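Local coordinates for porin protein associated with imipenem resistance (PDB 4FUV), which forms an eight-stranded beta-barrel in the outer membrane of Acinetobacter baumannii and probably takes part in the uptake of ornithine and of the antibiotic imipenem, at residues G94-A99 with G153-I158; F120-Q125 with E196-E201; D132-N137 with G184-T189; G163-V168 with V216-V221. One frame throughout, in Å; residues are numbered along the deposited sequence. Where two conformers were deposited one is given.

Contact 1 (G94-A99 with G153-I158); sequences GLYVAA and GFAPKI
The ring of Y96 lies against the backbone of G153, whose CA stands over one ring face, toward the rim, in a CH-pi contact 3.6 Å from the ring centroid. Chi1 of 67° sets Y96 CG between its own backbone N and carbonyl carbon. G153 leaves room for the ring: a CB there would run into Y96 CZ. At the ring edge, near its plane, A155 CB approaches Y96 CE1 to 4.0 Å. On the other sheet face, L95 CD2 reaches F154 CD1 at 3.4 Å, the two side chains crossing obliquely; the F154 ring has P156 CD over the centre of one face.

Backbone bonds fix these neighbours. Y96 and G153 form an antiparallel hydrogen-bonded pair, G153 N giving to Y96 O at 2.8 Å and Y96 N to G153 O at 2.9 Å, while L95 and F154 are the adjacent non-hydrogen-bonded pair. Beyond the last bridge, A155 N bonds to G94 O at 2.7 Å as the chain leaves the strand. Farther out, E167 hydrogen-bonds Y96 OH, F165 packs on both Y96 and A155, and W91 of helix 90-94 touches F154. L95 lies close to a bound detergent molecule.

The seam thus joins two barrel strands with unlike faces: L95 and F154 form an apolar patch suited to a hydrophobic surrounding, whereas Y96 carries its hydroxyl to a carboxylate on the other face, a partner that would probably polarise the O-H.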
loop_
_atom_site.group_PDB
_atom_site.type_symbol
_atom_site.label_atom_id
_atom_site.label_comp_id
_atom_site.label_asym_id
_atom_site.label_seq_id
_atom_site.Cartn_x
_atom_site.Cartn_y
_atom_site.Cartn_z
ATOM N N GLY A 94 -21.822 -25.413 0.805
ATOM C CA GLY A 94 -21.605 -24.357 -0.175
ATOM C C GLY A 94 -20.296 -24.426 -0.941
ATOM O O GLY A 94 -20.109 -23.709 -1.941
ATOM N N LEU A 95 -19.380 -25.284 -0.499
ATOM C CA LEU A 95 -18.070 -25.368 -1.159
ATOM C C LEU A 95 -18.096 -26.272 -2.405
ATOM O O LEU A 95 -18.551 -27.422 -2.348
ATOM C CB LEU A 95 -17.005 -25.847 -0.168
ATOM C CG LEU A 95 -16.674 -24.910 0.991
ATOM C CD1 LEU A 95 -15.864 -25.671 2.058
ATOM C CD2 LEU A 95 -15.882 -23.705 0.496
ATOM N N TYR A 96 -17.615 -25.768 -3.536
ATOM C CA TYR A 96 -17.644 -26.589 -4.739
ATOM C C TYR A 96 -16.481 -26.341 -5.693
ATOM O O TYR A 96 -15.883 -25.271 -5.697
ATOM C CB TYR A 96 -18.975 -26.438 -5.498
ATOM C CG TYR A 96 -19.234 -25.070 -6.128
ATOM C CD1 TYR A 96 -19.818 -24.045 -5.392
ATOM C CD2 TYR A 96 -18.920 -24.814 -7.472
ATOM C CE1 TYR A 96 -20.084 -22.800 -5.958
ATOM C CE2 TYR A 96 -19.177 -23.555 -8.050
ATOM C CZ TYR A 96 -19.759 -22.560 -7.276
ATOM O OH TYR A 96 -20.011 -21.310 -7.801
ATOM N N VAL A 97 -16.176 -27.349 -6.501
ATOM C CA VAL A 97 -15.266 -27.170 -7.627
ATOM C C VAL A 97 -16.090 -27.199 -8.903
ATOM O O VAL A 97 -16.967 -28.067 -9.080
ATOM C CB VAL A 97 -14.140 -28.248 -7.664
ATOM C CG1 VAL A 97 -14.725 -29.620 -7.548
ATOM C CG2 VAL A 97 -13.309 -28.135 -8.951
ATOM N N ALA A 98 -15.840 -26.216 -9.754
ATOM C CA ALA A 98 -16.503 -26.062 -11.051
ATOM C C ALA A 98 -15.576 -26.510 -12.178
ATOM O O ALA A 98 -14.412 -26.100 -12.256
ATOM C CB ALA A 98 -16.899 -24.595 -11.269
ATOM N N ALA A 99 -16.102 -27.337 -13.064
ATOM C CA ALA A 99 -15.363 -27.754 -14.235
ATOM C C ALA A 99 -16.328 -27.761 -15.405
ATOM O O ALA A 99 -17.427 -28.300 -15.318
ATOM C CB ALA A 99 -14.784 -29.116 -14.035
ATOM N N GLY A 153 -15.783 -22.516 -5.981
ATOM C CA GLY A 153 -16.851 -21.636 -5.528
ATOM C C GLY A 153 -17.248 -21.842 -4.080
ATOM O O GLY A 153 -16.982 -22.907 -3.471
ATOM N N PHE A 154 -17.876 -20.810 -3.528
ATOM C CA PHE A 154 -18.376 -20.830 -2.165
ATOM C C PHE A 154 -19.782 -20.252 -2.163
ATOM O O PHE A 154 -19.964 -19.044 -2.318
ATOM C CB PHE A 154 -17.468 -20.007 -1.249
ATOM C CG PHE A 154 -17.876 -20.055 0.213
ATOM C CD1 PHE A 154 -18.168 -21.266 0.822
ATOM C CD2 PHE A 154 -17.950 -18.896 0.974
ATOM C CE1 PHE A 154 -18.542 -21.325 2.166
ATOM C CE2 PHE A 154 -18.328 -18.943 2.318
ATOM C CZ PHE A 154 -18.618 -20.160 2.911
ATOM N N ALA A 155 -20.779 -21.107 -1.990
ATOM C CA ALA A 155 -22.169 -20.683 -2.155
ATOM C C ALA A 155 -23.057 -20.967 -0.944
ATOM O O ALA A 155 -24.020 -21.728 -1.049
ATOM C CB ALA A 155 -22.772 -21.326 -3.418
ATOM N N PRO A 156 -22.765 -20.331 0.204
ATOM C CA PRO A 156 -23.580 -20.651 1.382
ATOM C C PRO A 156 -25.046 -20.273 1.201
ATOM O O PRO A 156 -25.358 -19.197 0.691
ATOM C CB PRO A 156 -22.932 -19.828 2.502
ATOM C CG PRO A 156 -22.235 -18.687 1.781
ATOM C CD PRO A 156 -21.752 -19.292 0.481
ATOM N N LYS A 157 -25.931 -21.184 1.591
ATOM C CA LYS A 157 -27.374 -20.927 1.601
ATOM C C LYS A 157 -27.762 -20.183 2.862
ATOM O O LYS A 157 -27.292 -20.506 3.948
ATOM C CB LYS A 157 -28.161 -22.231 1.557
ATOM C CG LYS A 157 -28.267 -22.861 0.188
ATOM C CD LYS A 157 -29.033 -24.176 0.256
ATOM C CE LYS A 157 -28.951 -24.926 -1.058
ATOM N NZ LYS A 157 -29.474 -26.308 -0.945
ATOM N N ILE A 158 -28.629 -19.190 2.719
ATOM C CA ILE A 158 -29.118 -18.446 3.872
ATOM C C ILE A 158 -30.300 -19.203 4.455
ATOM O O ILE A 158 -30.446 -19.321 5.671
ATOM C CB ILE A 158 -29.467 -17.002 3.491
ATOM C CG1 ILE A 158 -28.173 -16.202 3.378
ATOM C CG2 ILE A 158 -30.402 -16.375 4.515
ATOM C CD1 ILE A 158 -28.154 -15.217 2.253
#

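Contact 2 (F120-Q125 with E196-E201); sequences FRVNNQ and EAVNAE
N123 and E201 supply the one direct hydrogen bond between the hairpin tip 120-125 and helix 196-201: N123 N points almost straight at E201 OE1, 2.8 Å away with an N-H...O angle of 170°, and meets the carboxylate from above its plane. The E201 chain is extended beyond CG, which carries the carboxylate across to the turn. A water accepts from N124 N at 2.9 Å and donates weakly to the same OE1, adding a weak, water-mediated link to the next amide of the type I' turn V122-Q125.

Apolar contacts lie beside this polar grip. V122 CG1, anti to the backbone N (chi1 -179°), comes within 3.7 Å of A197 CB and also meets V198 CG2 at 4.1 Å.

N123 adds van der Waals packing: its CB rests near A197 O, and its amide passes close to the methyl of A200, with N123 ND2 at 3.2 Å from A200 CB. That ND2 is hydrogen-bonded to Q192.

Around the contact, F127 of strand 125-129 packs on both V122 and A197, while L180 of strand 177-187 touches V198 and E201.

The helix therefore lies against a beta-hairpin through small residues, A197 and A200, which allow a close approach. By accepting the N123 N-H, E201 ties the turn to the helix; this donor would probably help to stabilise a negative charge on the carboxylate.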
loop_
_atom_site.group_PDB
_atom_site.type_symbol
_atom_site.label_atom_id
_atom_site.label_comp_id
_atom_site.label_asym_id
_atom_site.label_seq_id
_atom_site.Cartn_x
_atom_site.Cartn_y
_atom_site.Cartn_z
ATOM N N PHE A 120 6.175 6.947 -15.766
ATOM C CA PHE A 120 5.325 5.796 -15.975
ATOM C C PHE A 120 6.249 4.702 -16.484
ATOM O O PHE A 120 7.361 4.986 -16.947
ATOM C CB PHE A 120 4.215 6.108 -16.987
ATOM C CG PHE A 120 4.718 6.445 -18.381
ATOM C CD1 PHE A 120 5.252 7.695 -18.660
ATOM C CD2 PHE A 120 4.636 5.514 -19.409
ATOM C CE1 PHE A 120 5.713 8.002 -19.930
ATOM C CE2 PHE A 120 5.093 5.824 -20.695
ATOM C CZ PHE A 120 5.624 7.058 -20.951
ATOM N N ARG A 121 5.797 3.459 -16.406
ATOM C CA ARG A 121 6.664 2.308 -16.673
ATOM C C ARG A 121 6.062 1.444 -17.772
ATOM O O ARG A 121 4.869 1.141 -17.737
ATOM C CB ARG A 121 6.821 1.476 -15.393
ATOM C CG ARG A 121 7.890 0.391 -15.421
ATOM C CD ARG A 121 8.164 -0.071 -13.973
ATOM N NE ARG A 121 9.124 -1.171 -13.871
ATOM C CZ ARG A 121 10.442 -1.043 -13.996
ATOM N NH1 ARG A 121 10.982 0.143 -14.259
ATOM N NH2 ARG A 121 11.228 -2.109 -13.871
ATOM N N VAL A 122 6.875 1.068 -18.758
ATOM C CA VAL A 122 6.405 0.216 -19.848
ATOM C C VAL A 122 7.425 -0.890 -20.093
ATOM O O VAL A 122 8.613 -0.616 -20.299
ATOM C CB VAL A 122 6.160 1.015 -21.157
ATOM C CG1 VAL A 122 5.641 0.096 -22.259
ATOM C CG2 VAL A 122 5.171 2.153 -20.919
ATOM N N ASN A 123 6.970 -2.141 -20.051
ATOM C CA ASN A 123 7.872 -3.288 -20.210
ATOM C C ASN A 123 9.092 -3.214 -19.274
ATOM O O ASN A 123 10.229 -3.441 -19.696
ATOM C CB ASN A 123 8.330 -3.399 -21.670
ATOM C CG ASN A 123 9.014 -4.716 -21.975
ATOM O OD1 ASN A 123 8.551 -5.775 -21.562
ATOM N ND2 ASN A 123 10.136 -4.653 -22.693
ATOM N N ASN A 124 8.850 -2.875 -18.011
ATOM C CA ASN A 124 9.909 -2.830 -16.989
ATOM C C ASN A 124 10.965 -1.760 -17.237
ATOM O O ASN A 124 12.099 -1.867 -16.767
ATOM C CB ASN A 124 10.568 -4.206 -16.805
ATOM C CG ASN A 124 9.566 -5.277 -16.421
ATOM O OD1 ASN A 124 8.630 -5.015 -15.669
ATOM N ND2 ASN A 124 9.742 -6.479 -16.956
ATOM N N GLN A 125 10.584 -0.732 -17.986
ATOM C CA GLN A 125 11.457 0.409 -18.213
ATOM C C GLN A 125 10.712 1.682 -17.841
ATOM O O GLN A 125 9.518 1.829 -18.137
ATOM C CB GLN A 125 11.936 0.467 -19.664
ATOM C CG GLN A 125 12.879 1.628 -19.938
ATOM C CD GLN A 125 13.442 1.633 -21.350
ATOM O OE1 GLN A 125 13.761 0.583 -21.910
ATOM N NE2 GLN A 125 13.591 2.826 -21.922
ATOM N N GLU A 196 9.172 0.790 -28.820
ATOM C CA GLU A 196 9.643 -0.579 -28.697
ATOM C C GLU A 196 9.187 -1.214 -27.398
ATOM O O GLU A 196 8.885 -2.407 -27.351
ATOM C CB GLU A 196 11.167 -0.606 -28.760
ATOM C CG GLU A 196 11.715 -0.272 -30.131
ATOM C CD GLU A 196 13.212 -0.019 -30.106
ATOM O OE1 GLU A 196 13.705 0.537 -29.101
ATOM O OE2 GLU A 196 13.892 -0.379 -31.087
ATOM N N ALA A 197 9.180 -0.418 -26.336
ATOM C CA ALA A 197 8.729 -0.895 -25.044
ATOM C C ALA A 197 7.248 -1.286 -25.171
ATOM O O ALA A 197 6.845 -2.362 -24.725
ATOM C CB ALA A 197 8.945 0.171 -23.959
ATOM N N VAL A 198 6.458 -0.434 -25.823
ATOM C CA VAL A 198 5.028 -0.715 -26.018
ATOM C C VAL A 198 4.780 -2.012 -26.798
ATOM O O VAL A 198 4.005 -2.869 -26.366
ATOM C CB VAL A 198 4.304 0.466 -26.699
ATOM C CG1 VAL A 198 2.945 0.042 -27.194
ATOM C CG2 VAL A 198 4.167 1.625 -25.719
ATOM N N ASN A 199 5.454 -2.150 -27.934
ATOM C CA ASN A 199 5.453 -3.380 -28.734
ATOM C C ASN A 199 5.986 -4.605 -28.000
ATOM O O ASN A 199 5.551 -5.725 -28.261
ATOM C CB ASN A 199 6.279 -3.176 -30.011
ATOM C CG ASN A 199 5.623 -2.221 -30.974
ATOM O OD1 ASN A 199 4.413 -2.004 -30.909
ATOM N ND2 ASN A 199 6.412 -1.650 -31.883
ATOM N N ALA A 200 6.952 -4.395 -27.110
ATOM C CA ALA A 200 7.463 -5.489 -26.297
ATOM C C ALA A 200 6.340 -6.011 -25.415
ATOM O O ALA A 200 6.158 -7.218 -25.290
ATOM C CB ALA A 200 8.615 -5.037 -25.448
ATOM N N GLU A 201 5.583 -5.089 -24.823
ATOM C CA GLU A 201 4.458 -5.454 -23.963
ATOM C C GLU A 201 3.332 -6.140 -24.733
ATOM O O GLU A 201 2.748 -7.096 -24.248
ATOM C CB GLU A 201 3.936 -4.249 -23.193
ATOM C CG GLU A 201 4.459 -4.216 -21.758
ATOM C CD GLU A 201 3.798 -3.143 -20.929
ATOM O OE1 GLU A 201 4.254 -2.889 -19.796
ATOM O OE2 GLU A 201 2.816 -2.555 -21.416
HETATM O O HOH W 1 6.168 -2.812 -16.897
#

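Contact 3 (D132-N137 with G184-T189); sequences DGVKIN and GSAVTT
V134 and G184 are the nearest CA pair, 4.6 Å apart, between two neighbouring antiparallel strands, 134-144 and 177-187, at one end of the CarO beta-barrel. No direct hydrogen bond joins 132-137 to 184-189. The regular pairing lies just beyond, where K135 bonds through its backbone to S183 and N137 to V181, while S185 turns to G130. The two backbones thus part here. G184 has a positive phi (102°), and its CA lies 3.7 Å from G133 O. A CB on G184 would strike that carbonyl oxygen. G133, just before V134, also has a positive phi, 79°.

A water spans the parting backbones: it donates to G133 O at 3.0 Å and accepts from S185 N at 2.6 Å, supplying a polar link where the two segments share no direct hydrogen bond.

Of the side chains, V134 carries the contact. Its CG2, anti to the carbonyl carbon, reaches the S185 carbonyl, while A186 CB stands farther off, 4.4 Å from the same methyl. F120 packs on both V134 and A186, and A129 adds to the cover of V134. Farther along, T189 OG1 hydrogen-bonds A129 O of the second subunit, so the segment also runs into the interface between the two copies. The tightest side-chain approach is that of V134 CG2 to S185 O, 3.2 Å.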
loop_
_atom_site.group_PDB
_atom_site.type_symbol
_atom_site.label_atom_id
_atom_site.label_comp_id
_atom_site.label_asym_id
_atom_site.label_seq_id
_atom_site.Cartn_x
_atom_site.Cartn_y
_atom_site.Cartn_z
ATOM N N ASP A 132 3.579 17.462 -23.680
ATOM C CA ASP A 132 2.237 17.268 -24.217
ATOM C C ASP A 132 1.569 16.012 -23.691
ATOM O O ASP A 132 0.481 15.657 -24.132
ATOM C CB ASP A 132 2.271 17.229 -25.737
ATOM C CG ASP A 132 2.669 18.560 -26.337
ATOM O OD1 ASP A 132 2.366 19.601 -25.713
ATOM O OD2 ASP A 132 3.296 18.560 -27.421
ATOM N N GLY A 133 2.221 15.338 -22.750
ATOM C CA GLY A 133 1.657 14.137 -22.156
ATOM C C GLY A 133 1.810 12.899 -23.017
ATOM O O GLY A 133 2.312 12.952 -24.135
ATOM N N VAL A 134 1.386 11.765 -22.480
ATOM C CA VAL A 134 1.461 10.510 -23.207
ATOM C C VAL A 134 0.176 9.717 -22.998
ATOM O O VAL A 134 -0.367 9.678 -21.903
ATOM C CB VAL A 134 2.681 9.679 -22.773
ATOM C CG1 VAL A 134 2.609 8.272 -23.341
ATOM C CG2 VAL A 134 3.997 10.382 -23.217
ATOM N N LYS A 135 -0.297 9.106 -24.074
ATOM C CA LYS A 135 -1.481 8.271 -24.079
ATOM C C LYS A 135 -1.010 6.870 -24.450
ATOM O O LYS A 135 -0.188 6.701 -25.360
ATOM C CB LYS A 135 -2.454 8.825 -25.123
ATOM C CG LYS A 135 -3.812 8.157 -25.234
ATOM C CD LYS A 135 -4.523 8.679 -26.490
ATOM C CE LYS A 135 -5.997 8.319 -26.525
ATOM N N ILE A 136 -1.470 5.863 -23.717
ATOM C CA ILE A 136 -1.224 4.491 -24.129
ATOM C C ILE A 136 -2.538 3.741 -24.235
ATOM O O ILE A 136 -3.248 3.602 -23.250
ATOM C CB ILE A 136 -0.330 3.733 -23.137
ATOM C CG1 ILE A 136 1.034 4.419 -23.014
ATOM C CG2 ILE A 136 -0.163 2.293 -23.593
ATOM C CD1 ILE A 136 1.936 3.766 -21.994
ATOM N N ASN A 137 -2.852 3.252 -25.430
ATOM C CA ASN A 137 -4.071 2.483 -25.627
ATOM C C ASN A 137 -3.834 1.001 -25.902
ATOM O O ASN A 137 -2.976 0.636 -26.708
ATOM C CB ASN A 137 -4.921 3.076 -26.745
ATOM C CG ASN A 137 -6.231 2.328 -26.922
ATOM O OD1 ASN A 137 -6.402 1.556 -27.865
ATOM N ND2 ASN A 137 -7.155 2.533 -25.988
ATOM N N GLY A 184 2.410 10.454 -28.193
ATOM C CA GLY A 184 3.146 11.393 -27.370
ATOM C C GLY A 184 4.610 11.018 -27.260
ATOM O O GLY A 184 5.029 9.939 -27.670
ATOM N N SER A 185 5.400 11.909 -26.691
ATOM C CA SER A 185 6.830 11.691 -26.574
ATOM C C SER A 185 7.217 11.540 -25.115
ATOM O O SER A 185 6.553 12.087 -24.237
ATOM C CB SER A 185 7.610 12.864 -27.186
ATOM O OG SER A 185 7.537 12.863 -28.601
ATOM N N ALA A 186 8.311 10.829 -24.877
ATOM C CA ALA A 186 8.800 10.594 -23.531
ATOM C C ALA A 186 10.317 10.527 -23.520
ATOM O O ALA A 186 10.938 10.167 -24.514
ATOM C CB ALA A 186 8.208 9.311 -22.986
ATOM N N VAL A 187 10.916 10.900 -22.396
ATOM C CA VAL A 187 12.356 10.736 -22.224
ATOM C C VAL A 187 12.618 9.487 -21.405
ATOM O O VAL A 187 11.738 9.020 -20.671
ATOM C CB VAL A 187 12.981 11.941 -21.519
ATOM C CG1 VAL A 187 12.707 13.213 -22.316
ATOM C CG2 VAL A 187 12.425 12.066 -20.098
ATOM N N THR A 188 13.833 8.956 -21.509
ATOM C CA THR A 188 14.169 7.704 -20.838
ATOM C C THR A 188 15.686 7.516 -20.848
ATOM O O THR A 188 16.374 8.221 -21.562
ATOM C CB THR A 188 13.510 6.524 -21.572
ATOM O OG1 THR A 188 13.466 5.379 -20.716
ATOM C CG2 THR A 188 14.268 6.185 -22.879
ATOM N N THR A 189 16.212 6.590 -20.049
ATOM C CA THR A 189 17.628 6.266 -20.152
ATOM C C THR A 189 17.805 4.780 -20.343
ATOM O O THR A 189 18.920 4.290 -20.384
ATOM C CB THR A 189 18.468 6.729 -18.946
ATOM O OG1 THR A 189 17.895 6.201 -17.744
ATOM C CG2 THR A 189 18.526 8.263 -18.874
HETATM O O HOH W 2 4.361 14.174 -25.948
#

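Contact 4 (G163-V168 with V216-V221); sequences GVFGEV and VGKVGV. With C8E ((hydroxyethyloxy)tri(ethyloxy)octane), chain D; C8E ((hydroxyethyloxy)tri(ethyloxy)octane), chain F.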
loop_
_atom_site.group_PDB
_atom_site.type_symbol
_atom_site.label_atom_id
_atom_site.label_comp_id
_atom_site.label_asym_id
_atom_site.label_seq_id
_atom_site.Cartn_x
_atom_site.Cartn_y
_atom_site.Cartn_z
ATOM N N GLY A 163 -29.507 -17.916 -1.285
ATOM C CA GLY A 163 -28.160 -17.802 -0.771
ATOM C C GLY A 163 -27.313 -16.879 -1.618
ATOM O O GLY A 163 -27.774 -16.326 -2.615
ATOM N N VAL A 164 -26.064 -16.711 -1.212
ATOM C CA VAL A 164 -25.124 -15.886 -1.951
ATOM C C VAL A 164 -23.885 -16.703 -2.307
ATOM O O VAL A 164 -23.620 -17.741 -1.689
ATOM C CB VAL A 164 -24.744 -14.658 -1.133
ATOM C CG1 VAL A 164 -25.998 -13.805 -0.879
ATOM C CG2 VAL A 164 -24.117 -15.092 0.186
ATOM N N PHE A 165 -23.139 -16.268 -3.315
ATOM C CA PHE A 165 -21.938 -17.009 -3.680
ATOM C C PHE A 165 -20.824 -16.138 -4.228
ATOM O O PHE A 165 -21.043 -14.983 -4.595
ATOM C CB PHE A 165 -22.275 -18.116 -4.683
ATOM C CG PHE A 165 -22.352 -17.649 -6.106
ATOM C CD1 PHE A 165 -23.518 -17.079 -6.607
ATOM C CD2 PHE A 165 -21.260 -17.795 -6.950
ATOM C CE1 PHE A 165 -23.588 -16.654 -7.930
ATOM C CE2 PHE A 165 -21.310 -17.374 -8.263
ATOM C CZ PHE A 165 -22.478 -16.797 -8.766
ATOM N N GLY A 166 -19.618 -16.694 -4.244
ATOM C CA GLY A 166 -18.513 -16.118 -4.981
ATOM C C GLY A 166 -17.870 -17.264 -5.733
ATOM O O GLY A 166 -17.964 -18.406 -5.293
ATOM N N GLU A 167 -17.227 -16.976 -6.857
ATOM C CA GLU A 167 -16.551 -18.016 -7.618
ATOM C C GLU A 167 -15.310 -17.448 -8.278
ATOM O O GLU A 167 -15.330 -16.342 -8.851
ATOM C CB GLU A 167 -17.471 -18.609 -8.686
ATOM C CG GLU A 167 -16.905 -19.856 -9.387
ATOM C CD GLU A 167 -17.844 -20.436 -10.450
ATOM O OE1 GLU A 167 -19.006 -20.759 -10.122
ATOM O OE2 GLU A 167 -17.419 -20.566 -11.620
ATOM N N VAL A 168 -14.229 -18.207 -8.215
ATOM C CA VAL A 168 -13.000 -17.812 -8.896
ATOM C C VAL A 168 -12.489 -18.988 -9.715
ATOM O O VAL A 168 -12.489 -20.134 -9.250
ATOM C CB VAL A 168 -11.906 -17.292 -7.913
ATOM C CG1 VAL A 168 -12.456 -16.158 -7.049
ATOM C CG2 VAL A 168 -11.380 -18.410 -7.038
ATOM N N VAL A 216 -11.177 -15.450 -13.792
ATOM C CA VAL A 216 -12.561 -15.022 -13.598
ATOM C C VAL A 216 -12.878 -14.883 -12.120
ATOM O O VAL A 216 -12.534 -15.748 -11.320
ATOM C CB VAL A 216 -13.550 -16.059 -14.168
ATOM C CG1 VAL A 216 -14.971 -15.524 -14.109
ATOM C CG2 VAL A 216 -13.182 -16.402 -15.592
ATOM N N GLY A 217 -13.520 -13.787 -11.758
ATOM C CA GLY A 217 -14.070 -13.631 -10.429
ATOM C C GLY A 217 -15.509 -13.169 -10.556
ATOM O O GLY A 217 -15.787 -12.224 -11.302
ATOM N N LYS A 218 -16.424 -13.826 -9.850
ATOM C CA LYS A 218 -17.827 -13.411 -9.869
ATOM C C LYS A 218 -18.485 -13.570 -8.498
ATOM O O LYS A 218 -18.063 -14.398 -7.693
ATOM C CB LYS A 218 -18.624 -14.160 -10.962
ATOM C CG LYS A 218 -18.676 -15.688 -10.797
ATOM C CD LYS A 218 -19.519 -16.356 -11.906
ATOM C CE LYS A 218 -19.003 -15.995 -13.297
ATOM N NZ LYS A 218 -19.625 -16.809 -14.382
ATOM N N VAL A 219 -19.508 -12.759 -8.239
ATOM C CA VAL A 219 -20.343 -12.906 -7.050
ATOM C C VAL A 219 -21.807 -12.864 -7.486
ATOM O O VAL A 219 -22.108 -12.446 -8.606
ATOM C CB VAL A 219 -20.068 -11.806 -6.001
ATOM C CG1 VAL A 219 -18.681 -11.983 -5.397
ATOM C CG2 VAL A 219 -20.209 -10.406 -6.634
ATOM N N GLY A 220 -22.712 -13.305 -6.617
ATOM C CA GLY A 220 -24.117 -13.338 -6.974
ATOM C C GLY A 220 -25.074 -13.907 -5.943
ATOM O O GLY A 220 -24.722 -14.172 -4.786
ATOM N N VAL A 221 -26.313 -14.085 -6.371
ATOM C CA VAL A 221 -27.357 -14.573 -5.500
ATOM C C VAL A 221 -27.993 -15.803 -6.121
ATOM O O VAL A 221 -28.290 -15.812 -7.313
ATOM C CB VAL A 221 -28.403 -13.472 -5.277
ATOM C CG1 VAL A 221 -29.484 -13.936 -4.307
ATOM C CG2 VAL A 221 -27.719 -12.205 -4.782
HETATM C C1 C8E D . -14.989 -12.101 -4.898
HETATM C C2 C8E D . -14.450 -13.124 -5.891
HETATM C C3 C8E D . -13.287 -12.531 -6.677
HETATM C C5 C8E D . -10.443 -12.601 -10.208
HETATM C C6 C8E D . -9.353 -12.574 -11.274
HETATM C C7 C8E D . -9.058 -11.157 -11.763
HETATM C C8 C8E D . -9.889 -10.751 -12.978
HETATM O O9 C8E D . -9.081 -10.174 -13.989
HETATM C C10 C8E D . -9.737 -10.158 -15.243
HETATM C C11 C8E D . -9.023 -9.249 -16.243
HETATM O O12 C8E D . -8.173 -10.018 -17.065
HETATM C C13 C8E D . -7.958 -9.478 -18.353
HETATM C C14 C8E D . -7.080 -10.466 -19.107
HETATM O O15 C8E D . -6.431 -11.252 -18.129
HETATM C C16 C8E D . -5.026 -11.316 -18.256
HETATM C C17 C8E D . -4.510 -12.525 -17.486
HETATM O O18 C8E D . -3.612 -12.087 -16.494
HETATM C C4 C8E F . -22.117 -11.647 -1.451
HETATM C C5 C8E F . -22.522 -11.653 -2.919
HETATM C C6 C8E F . -23.922 -11.075 -3.106
HETATM C C7 C8E F . -24.008 -10.270 -4.400
HETATM O O9 C8E F . -26.080 -9.924 -8.810
HETATM C C10 C8E F . -26.974 -9.005 -9.402
HETATM C C11 C8E F . -26.543 -8.720 -10.841
HETATM O O12 C8E F . -27.353 -9.406 -11.780
HETATM C C13 C8E F . -27.447 -8.719 -13.009
HETATM C C14 C8E F . -28.732 -9.104 -13.730
HETATM C C16 C8E F . -28.349 -9.770 -17.339
HETATM C C17 C8E F . -28.099 -10.732 -18.496
HETATM O O18 C8E F . -28.240 -10.042 -19.718
HETATM C C19 C8E F . -27.286 -9.017 -19.873
HETATM C C20 C8E F . -27.339 -8.485 -21.302
HETATM O O21 C8E F . -27.451 -7.080 -21.254
HETATM O O HOH W 3 -18.962 -19.761 -13.869
#
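F165 and K218 both place CG between the backbone N and the carbonyl carbon, with chi1 at 83° and 61°, and both chains leave the same face of the sheet. The F165 ring leans over G220, whose N stands above one ring face toward the rim, with F165 CE1 3.5 Å from G220 CA. A CB on G220 would clash with that ring atom. F165 CE2 also meets K218 CG at 4.0 Å, the two side chains crossing at a slant. The lysine is bent at chi3, whereas E167 is extended beyond CG, its CB near K218 CG; the charged ends stay apart and are bridged by a water that donates to E167 OE2 at 2.8 Å and accepts from K218 NZ at 3.1 Å.

F165 with G220 and E167 with K218 are antiparallel hydrogen-bonded pairs, each with two backbone bonds; the E167 N to K218 O bond is 2.8 Å long.

The opposite face bears V164, V168, V219 and V221 and meets detergent: V168 CG1 lies 3.7 Å from C3 of one C8E molecule, and V219 CB 3.9 Å from C5 of another. This is consistent with the lipid-facing side of an outer-membrane barrel wall, the charged groups being turned to the interior.

Within the barrel, Y149 hydrogen-bonds E167 OE2, while E24 forms a salt bridge and N49 a hydrogen bond with K218. Strand 162-172 is flanked by 147-154, and strand 213-224 by 20-26.

Overall arrangement
From the N terminus, the chain passes through four strands and helix 90-94 before contact 1 opens at 94-99; its loop closes at 153-158, pairing strands 95-114 and 147-154. Inside that loop, contacts 2 and 3 open at 120-125 and 132-137. Contact 4 opens next, at 163-168. Contact 3 closes at 184-189, nested within contact 2, which closes at 196-201; contact 4 closes last, at 216-221. Contacts 2 and 3 therefore cross both 1 and 4, which stand in series. Contacts 1 and 4 touch and build the detergent-bound barrel wall, while 2 and 3 touch on the opposite side of the chain's centre, joining hairpin, helix and strand ends.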